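Local coordinates for CRISPR-associated endonuclease Cas1 (Thermotoga maritima, PDB 4XTK), which probably cuts double-stranded DNA as a metal-dependent endonuclease of the CRISPR adaptive immune system, working as a homodimer that also assembles with Cas2, at residues Lys126-Arg131 with Phe247-Asn252. Numbering follows the deposited sequence.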
ATOM      1  N   LYS E 126      34.186  18.138  12.339  1.00 61.68           N
ATOM      2  CA  LYS E 126      34.722  18.870  13.486  1.00 61.80           C
ATOM      3  C   LYS E 126      34.950  17.969  14.700  1.00 62.06           C
ATOM      4  O   LYS E 126      35.857  18.213  15.492  1.00 63.14           O
ATOM      5  CB  LYS E 126      33.798  20.026  13.867  1.00 63.28           C
ATOM      6  CG  LYS E 126      33.863  21.203  12.912  1.00 67.70           C
ATOM      7  CD  LYS E 126      33.062  22.382  13.433  1.00 76.42           C
ATOM      8  CE  LYS E 126      33.141  23.563  12.481  1.00 83.69           C
ATOM      9  NZ  LYS E 126      32.298  24.700  12.937  1.00 91.88           N
ATOM     10  N   LYS E 127      34.119  16.940  14.843  1.00 62.32           N
ATOM     11  CA  LYS E 127      34.273  15.957  15.917  1.00 65.95           C
ATOM     12  C   LYS E 127      35.592  15.210  15.764  1.00 63.88           C
ATOM     13  O   LYS E 127      36.210  14.799  16.745  1.00 70.33           O
ATOM     14  CB  LYS E 127      33.109  14.963  15.911  1.00 65.67           C
ATOM     15  CG  LYS E 127      32.208  15.016  17.127  1.00 64.67           C
ATOM     16  CD  LYS E 127      30.940  14.193  16.895  1.00 58.28           C
ATOM     17  N   ARG E 128      35.997  15.019  14.514  1.00 56.68           N
ATOM     18  CA  ARG E 128      37.221  14.302  14.187  1.00 60.21           C
ATOM     19  C   ARG E 128      38.420  15.220  13.945  1.00 65.09           C
ATOM     20  O   ARG E 128      39.461  14.768  13.469  1.00 66.84           O
ATOM     21  CB  ARG E 128      36.974  13.382  12.997  1.00 55.19           C
ATOM     22  CG  ARG E 128      36.216  12.137  13.437  1.00 55.48           C
ATOM     23  CD  ARG E 128      35.714  11.302  12.296  1.00 63.97           C
ATOM     24  NE  ARG E 128      34.903  10.187  12.780  1.00 79.78           N
ATOM     25  CZ  ARG E 128      35.394   9.013  13.161  1.00 91.53           C
ATOM     26  NH1 ARG E 128      36.702   8.786  13.120  1.00 92.50           N
ATOM     27  NH2 ARG E 128      34.571   8.062  13.584  1.00 95.32           N
ATOM     28  N   LYS E 129      38.246  16.506  14.246  1.00 67.71           N
ATOM     29  CA  LYS E 129      39.319  17.505  14.191  1.00 68.61           C
ATOM     30  C   LYS E 129      39.803  17.748  12.760  1.00 68.31           C
ATOM     31  O   LYS E 129      41.000  17.899  12.510  1.00 69.45           O
ATOM     32  CB  LYS E 129      40.494  17.090  15.085  1.00 71.16           C
ATOM     33  CG  LYS E 129      40.098  16.664  16.497  1.00 68.86           C
ATOM     34  CD  LYS E 129      39.975  17.848  17.434  1.00 72.61           C
ATOM     35  CE  LYS E 129      41.240  18.029  18.256  1.00 76.83           C
ATOM     36  N   VAL E 130      38.854  17.775  11.831  1.00 64.01           N
ATOM     37  CA  VAL E 130      39.116  18.083  10.432  1.00 62.30           C
ATOM     38  C   VAL E 130      38.466  19.425  10.079  1.00 67.05           C
ATOM     39  O   VAL E 130      37.383  19.736  10.577  1.00 62.30           O
ATOM     40  CB  VAL E 130      38.573  16.965   9.507  1.00 60.35           C
ATOM     41  CG1 VAL E 130      38.675  17.361   8.039  1.00 64.73           C
ATOM     42  CG2 VAL E 130      39.301  15.657   9.766  1.00 55.49           C
ATOM     43  N   ARG E 131      39.122  20.218   9.231  1.00 72.14           N
ATOM     44  CA  ARG E 131      38.586  21.520   8.820  1.00 76.24           C
ATOM     45  C   ARG E 131      37.346  21.369   7.940  1.00 66.44           C
ATOM     46  O   ARG E 131      37.376  20.685   6.921  1.00 63.00           O
ATOM     47  CB  ARG E 131      39.651  22.322   8.069  1.00 87.70           C
ATOM     48  CG  ARG E 131      41.045  22.200   8.656  1.00101.98           C
ATOM     49  CD  ARG E 131      41.617  23.566   8.993  1.00119.47           C
ATOM     50  NE  ARG E 131      42.055  24.290   7.801  1.00128.56           N
ATOM     51  CZ  ARG E 131      41.705  25.541   7.516  1.00128.48           C
ATOM     52  NH1 ARG E 131      40.896  26.208   8.331  1.00134.98           N
ATOM     53  NH2 ARG E 131      42.155  26.121   6.412  1.00118.82           N
ATOM     54  N   PHE E 247      32.518   3.245   8.167  1.00 59.86           N
ATOM     55  CA  PHE E 247      33.564   3.068   7.161  1.00 50.84           C
ATOM     56  C   PHE E 247      34.950   3.343   7.730  1.00 53.54           C
ATOM     57  O   PHE E 247      35.876   2.553   7.538  1.00 46.02           O
ATOM     58  CB  PHE E 247      33.306   3.969   5.950  1.00 40.82           C
ATOM     59  CG  PHE E 247      34.534   4.262   5.146  1.00 45.97           C
ATOM     60  CD1 PHE E 247      35.123   3.277   4.371  1.00 47.59           C
ATOM     61  CD2 PHE E 247      35.107   5.524   5.171  1.00 48.60           C
ATOM     62  CE1 PHE E 247      36.267   3.544   3.637  1.00 53.03           C
ATOM     63  CE2 PHE E 247      36.252   5.799   4.434  1.00 52.28           C
ATOM     64  CZ  PHE E 247      36.830   4.808   3.667  1.00 52.64           C
ATOM     65  N   LEU E 248      35.082   4.468   8.427  1.00 57.18           N
ATOM     66  CA  LEU E 248      36.339   4.836   9.069  1.00 50.97           C
ATOM     67  C   LEU E 248      36.745   3.807  10.126  1.00 56.51           C
ATOM     68  O   LEU E 248      37.864   3.293  10.116  1.00 56.79           O
ATOM     69  CB  LEU E 248      36.231   6.223   9.710  1.00 46.26           C
ATOM     70  CG  LEU E 248      36.246   7.457   8.802  1.00 48.36           C
ATOM     71  CD1 LEU E 248      36.086   8.727   9.630  1.00 44.36           C
ATOM     72  CD2 LEU E 248      37.515   7.512   7.972  1.00 44.29           C
ATOM     73  N   ASN E 249      35.824   3.513  11.036  1.00 61.40           N
ATOM     74  CA  ASN E 249      36.108   2.602  12.135  1.00 66.14           C
ATOM     75  C   ASN E 249      36.556   1.230  11.651  1.00 65.92           C
ATOM     76  O   ASN E 249      37.508   0.662  12.179  1.00 67.52           O
ATOM     77  CB  ASN E 249      34.882   2.461  13.038  1.00 67.31           C
ATOM     78  CG  ASN E 249      34.629   3.702  13.869  1.00 72.13           C
ATOM     79  OD1 ASN E 249      35.364   4.687  13.772  1.00 75.80           O
ATOM     80  ND2 ASN E 249      33.580   3.667  14.681  1.00 76.33           N
ATOM     81  N   LEU E 250      35.887   0.710  10.631  1.00 60.43           N
ATOM     82  CA  LEU E 250      36.185  -0.639  10.166  1.00 61.49           C
ATOM     83  C   LEU E 250      37.511  -0.741   9.394  1.00 64.10           C
ATOM     84  O   LEU E 250      38.250  -1.713   9.571  1.00 68.83           O
ATOM     85  CB  LEU E 250      35.023  -1.158   9.315  1.00 59.52           C
ATOM     86  CG  LEU E 250      33.778  -1.502  10.146  1.00 60.71           C
ATOM     87  CD1 LEU E 250      32.631  -1.980   9.268  1.00 57.63           C
ATOM     88  CD2 LEU E 250      34.100  -2.538  11.219  1.00 60.46           C
ATOM     89  N   VAL E 251      37.830   0.247   8.554  1.00 53.76           N
ATOM     90  CA  VAL E 251      39.065   0.174   7.770  1.00 57.41           C
ATOM     91  C   VAL E 251      40.289   0.558   8.586  1.00 56.55           C
ATOM     92  O   VAL E 251      41.383   0.062   8.327  1.00 59.55           O
ATOM     93  CB  VAL E 251      39.028   1.066   6.495  1.00 55.69           C
ATOM     94  CG1 VAL E 251      37.863   0.679   5.609  1.00 53.77           C
ATOM     95  CG2 VAL E 251      39.000   2.554   6.845  1.00 58.77           C
ATOM     96  N   ASN E 252      40.111   1.443   9.562  1.00 52.28           N
ATOM     97  CA  ASN E 252      41.221   1.860  10.409  1.00 61.45           C
ATOM     98  C   ASN E 252      41.556   0.834  11.491  1.00 70.23           C
ATOM     99  O   ASN E 252      42.679   0.812  11.992  1.00 85.07           O
ATOM    100  CB  ASN E 252      40.931   3.219  11.058  1.00 65.30           C
ATOM    101  CG  ASN E 252      41.214   4.392  10.127  1.00 68.74           C
ATOM    102  OD1 ASN E 252      41.909   4.252   9.118  1.00 73.10           O
ATOM    103  ND2 ASN E 252      40.688   5.560  10.474  1.00 68.57           N
TER
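R128 lays one face of its guanidinium over the methyl CD1 of L248, an example of how a single long side chain can join two helix ends whose backbones stay well apart. It springs from a Schellman motif that closes helix 103-127, with K129, at positive phi, in the C-prime position and K129 N bonding back to K126 O. R128 is the first residue to leave helical geometry, and its CA is still 10.8 Å from that of L248. The chain bridges this gap by running extended from CG to NE (chi3 -175°). CD1 then sits 3.3 Å above the guanidinium plane, displaced from CZ toward the side between NE and NH1, with NH1 its nearest atom. The two side chains run antiparallel, L248 reaching out from near the end of helix 230-252 and also touching I166 of helix 148-166. The contact is a small one, between neighbouring helix ends in the helical part of Cas1, away from the predicted manganese site. R128 also rests on L169, whose backbone O accepts a hydrogen bond from N252 ND2. The guanidinium and the N249 amide are turned 53° apart, and at the edge of the former NH2 gives a weak hydrogen bond to N249 OD1, 3.5 Å long with an angle of 157° at the hydrogen.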